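Local coordinates for SH2 domain-containing protein 3C (Homo sapiens, PDB 3T6G) that acts as an adapter in integrin-mediated cell adhesion and migration, its Ras-GEF-like domain held in a closed form that binds BCAR1 instead of performing canonical nucleotide exchange, at residues L63-T71 against M78-L86. The protein carries 2 engineered substitutions. Sequence-based numbering, arbitrary orientation.
Sequences LVARILGVT and MGVRWGMEL
A Schellman motif that ends helix 50-64 meets the start of the short helix 83-86 here, Arg66 at the turn's positive-phi position packing against Gly83, the residue whose CA comes nearest to its own across the contact. The Arg66 carbonyl O accepts the N-H of Gly83 at 3.0 Å in a nearly straight bond (162°), although the donor is tilted 35° from the carbonyl plane. Just before it, Ala65 O receives a CA-H...O contact from Gly83 CA at 3.3 Å, a closeness that leaves no room for a CB at Gly83. One helix end is thus joined through backbone atoms to the start of another, with Trp82 in the N-cap position, inside the all-alpha Ras-GEF-like domain of this adapter. The Arg66 side chain, with CG anti to the carbonyl carbon (chi1 -51°) and extended as far as NE, slides antiparallel past Met78, and NH1 gives a weak hydrogen bond to SD at 3.2 Å, the sulfur lying near the guanidinium plane at its edge. The stronger polar partner of NH1 is Glu11, bound in a salt bridge. Replacing Arg66 by an alanine would probably leave Glu11 without this charge partner and take from the Met78 sulfur its weak N-H donor. The same Arg66 O also lies in plane at the edge of the Trp82 indole, near CE3, while Val70 CG2 approaches CZ3 at 4.0 Å, and the same indole stacks on His257, which also hydrogen-bonds Ile67 O. Beside the Ala65-Gly83 contact, the Met84 chain, bent at chi2 and chi3, brings CE to 3.8 Å from Ile67 CD1 and 4.1 Å from Ala65 CB, an apolar patch that Ala260 and Tyr256 of helix 253-263 extend.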
loop_
_atom_site.group_PDB
_atom_site.type_symbol
_atom_site.label_atom_id
_atom_site.label_comp_id
_atom_site.label_asym_id
_atom_site.label_seq_id
_atom_site.Cartn_x
_atom_site.Cartn_y
_atom_site.Cartn_z
ATOM N N LEU A 63 -11.619 -2.526 7.407
ATOM C CA LEU A 63 -11.922 -1.607 8.502
ATOM C C LEU A 63 -10.723 -0.681 8.694
ATOM O O LEU A 63 -10.883 0.521 8.890
ATOM C CB LEU A 63 -12.253 -2.366 9.798
ATOM C CG LEU A 63 -13.706 -2.869 9.943
ATOM C CD1 LEU A 63 -13.901 -3.945 11.036
ATOM C CD2 LEU A 63 -14.667 -1.706 10.227
ATOM N N VAL A 64 -9.524 -1.255 8.624
ATOM C CA VAL A 64 -8.299 -0.527 8.905
ATOM C C VAL A 64 -8.031 0.452 7.783
ATOM O O VAL A 64 -7.568 1.566 8.003
ATOM C CB VAL A 64 -7.087 -1.469 9.020
ATOM C CG1 VAL A 64 -5.778 -0.675 8.971
ATOM C CG2 VAL A 64 -7.167 -2.302 10.305
ATOM N N ALA A 65 -8.332 0.024 6.571
ATOM C CA ALA A 65 -8.083 0.842 5.401
ATOM C C ALA A 65 -9.188 1.871 5.179
ATOM O O ALA A 65 -9.161 2.592 4.191
ATOM C CB ALA A 65 -7.987 -0.048 4.181
ATOM N N ARG A 66 -10.177 1.905 6.072
ATOM C CA ARG A 66 -11.345 2.770 5.890
ATOM C C ARG A 66 -12.049 2.563 4.570
ATOM O O ARG A 66 -12.360 3.515 3.870
ATOM C CB ARG A 66 -10.978 4.250 6.087
ATOM C CG ARG A 66 -10.248 4.386 7.402
ATOM C CD ARG A 66 -9.871 5.758 7.707
ATOM N NE ARG A 66 -8.718 5.741 8.587
ATOM C CZ ARG A 66 -8.149 6.836 9.069
ATOM N NH1 ARG A 66 -8.642 8.031 8.740
ATOM N NH2 ARG A 66 -7.092 6.732 9.872
ATOM N N ILE A 67 -12.313 1.304 4.251
ATOM C CA ILE A 67 -13.250 0.936 3.194
ATOM C C ILE A 67 -14.603 0.579 3.821
ATOM O O ILE A 67 -15.653 0.737 3.185
ATOM C CB ILE A 67 -12.679 -0.240 2.354
ATOM C CG1 ILE A 67 -11.510 0.269 1.504
ATOM C CG2 ILE A 67 -13.752 -0.884 1.455
ATOM C CD1 ILE A 67 -10.660 -0.836 0.906
ATOM N N LEU A 68 -14.569 0.099 5.070
ATOM C CA LEU A 68 -15.786 -0.195 5.821
ATOM C C LEU A 68 -15.712 0.459 7.184
ATOM O O LEU A 68 -14.624 0.809 7.647
ATOM C CB LEU A 68 -15.965 -1.710 6.049
ATOM C CG LEU A 68 -16.296 -2.687 4.922
ATOM C CD1 LEU A 68 -16.152 -4.094 5.467
ATOM C CD2 LEU A 68 -17.679 -2.468 4.337
ATOM N N GLY A 69 -16.866 0.560 7.845
ATOM C CA GLY A 69 -16.947 1.113 9.190
ATOM C C GLY A 69 -16.624 2.601 9.232
ATOM O O GLY A 69 -16.142 3.109 10.252
ATOM N N VAL A 70 -16.879 3.308 8.131
ATOM C CA VAL A 70 -16.570 4.747 8.078
ATOM C C VAL A 70 -17.773 5.629 8.392
ATOM O O VAL A 70 -18.687 5.740 7.585
ATOM C CB VAL A 70 -16.053 5.183 6.689
ATOM C CG1 VAL A 70 -15.684 6.627 6.721
ATOM C CG2 VAL A 70 -14.853 4.333 6.255
ATOM N N THR A 71 -17.765 6.279 9.549
ATOM C CA THR A 71 -18.818 7.249 9.879
ATOM C C THR A 71 -18.658 8.595 9.151
ATOM O O THR A 71 -17.609 8.891 8.584
ATOM C CB THR A 71 -18.825 7.531 11.369
ATOM O OG1 THR A 71 -17.564 8.112 11.723
ATOM C CG2 THR A 71 -19.047 6.230 12.170
ATOM N N MET A 78 -11.222 13.452 8.098
ATOM C CA MET A 78 -10.281 13.041 7.052
ATOM C C MET A 78 -10.246 14.085 5.959
ATOM O O MET A 78 -9.213 14.288 5.329
ATOM C CB MET A 78 -10.689 11.706 6.395
ATOM C CG MET A 78 -10.702 10.518 7.293
ATOM S SD MET A 78 -10.591 8.944 6.430
ATOM C CE MET A 78 -12.083 8.820 5.460
ATOM N N GLY A 79 -11.396 14.720 5.726
ATOM C CA GLY A 79 -11.581 15.630 4.604
ATOM C C GLY A 79 -12.099 14.906 3.368
ATOM O O GLY A 79 -12.528 15.551 2.404
ATOM N N VAL A 80 -12.069 13.565 3.401
ATOM C CA VAL A 80 -12.497 12.758 2.261
ATOM C C VAL A 80 -13.424 11.631 2.702
ATOM O O VAL A 80 -13.424 11.245 3.872
ATOM C CB VAL A 80 -11.283 12.156 1.518
ATOM C CG1 VAL A 80 -10.355 13.256 1.060
ATOM C CG2 VAL A 80 -10.517 11.234 2.415
ATOM N N ARG A 81 -14.222 11.111 1.773
ATOM C CA ARG A 81 -15.108 9.995 2.087
ATOM C C ARG A 81 -14.386 8.680 2.434
ATOM O O ARG A 81 -14.734 8.030 3.410
ATOM C CB ARG A 81 -16.098 9.758 0.945
ATOM C CG ARG A 81 -17.252 10.733 0.932
ATOM C CD ARG A 81 -18.217 10.463 -0.213
ATOM N NE ARG A 81 -19.500 11.139 -0.003
ATOM C CZ ARG A 81 -19.693 12.458 -0.088
ATOM N NH1 ARG A 81 -18.682 13.274 -0.377
ATOM N NH2 ARG A 81 -20.903 12.964 0.123
ATOM N N TRP A 82 -13.381 8.299 1.654
ATOM C CA TRP A 82 -12.803 6.948 1.749
ATOM C C TRP A 82 -11.294 6.902 1.992
ATOM O O TRP A 82 -10.548 7.759 1.516
ATOM C CB TRP A 82 -13.118 6.204 0.466
ATOM C CG TRP A 82 -14.580 6.166 0.193
ATOM C CD1 TRP A 82 -15.237 6.700 -0.888
ATOM C CD2 TRP A 82 -15.587 5.569 1.021
ATOM N NE1 TRP A 82 -16.590 6.471 -0.783
ATOM C CE2 TRP A 82 -16.834 5.778 0.380
ATOM C CE3 TRP A 82 -15.554 4.872 2.234
ATOM C CZ2 TRP A 82 -18.034 5.320 0.913
ATOM C CZ3 TRP A 82 -16.752 4.397 2.762
ATOM C CH2 TRP A 82 -17.978 4.630 2.103
ATOM N N GLY A 83 -10.848 5.901 2.740
ATOM C CA GLY A 83 -9.427 5.715 3.012
ATOM C C GLY A 83 -8.621 5.545 1.733
ATOM O O GLY A 83 -7.437 5.858 1.687
ATOM N N MET A 84 -9.265 5.052 0.682
ATOM C CA MET A 84 -8.571 4.873 -0.571
ATOM C C MET A 84 -8.139 6.219 -1.083
ATOM O O MET A 84 -7.026 6.362 -1.603
ATOM C CB MET A 84 -9.446 4.160 -1.609
ATOM C CG MET A 84 -9.628 2.643 -1.386
ATOM S SD MET A 84 -8.089 1.687 -1.241
ATOM C CE MET A 84 -7.825 1.729 0.517
ATOM N N GLU A 85 -9.028 7.201 -0.948
ATOM C CA GLU A 85 -8.736 8.576 -1.341
ATOM C C GLU A 85 -7.715 9.166 -0.391
ATOM O O GLU A 85 -6.738 9.782 -0.813
ATOM C CB GLU A 85 -10.000 9.417 -1.351
ATOM C CG GLU A 85 -9.760 10.879 -1.620
ATOM C CD GLU A 85 -10.980 11.547 -2.236
ATOM O OE1 GLU A 85 -12.020 10.858 -2.340
ATOM O OE2 GLU A 85 -10.899 12.742 -2.619
ATOM N N LEU A 86 -7.907 8.916 0.895
ATOM C CA LEU A 86 -7.021 9.482 1.904
ATOM C C LEU A 86 -5.557 9.130 1.674
ATOM O O LEU A 86 -4.676 9.938 1.954
ATOM C CB LEU A 86 -7.441 9.079 3.326
ATOM C CG LEU A 86 -6.512 9.708 4.376
ATOM C CD1 LEU A 86 -6.598 11.235 4.289
ATOM C CD2 LEU A 86 -6.784 9.260 5.808
#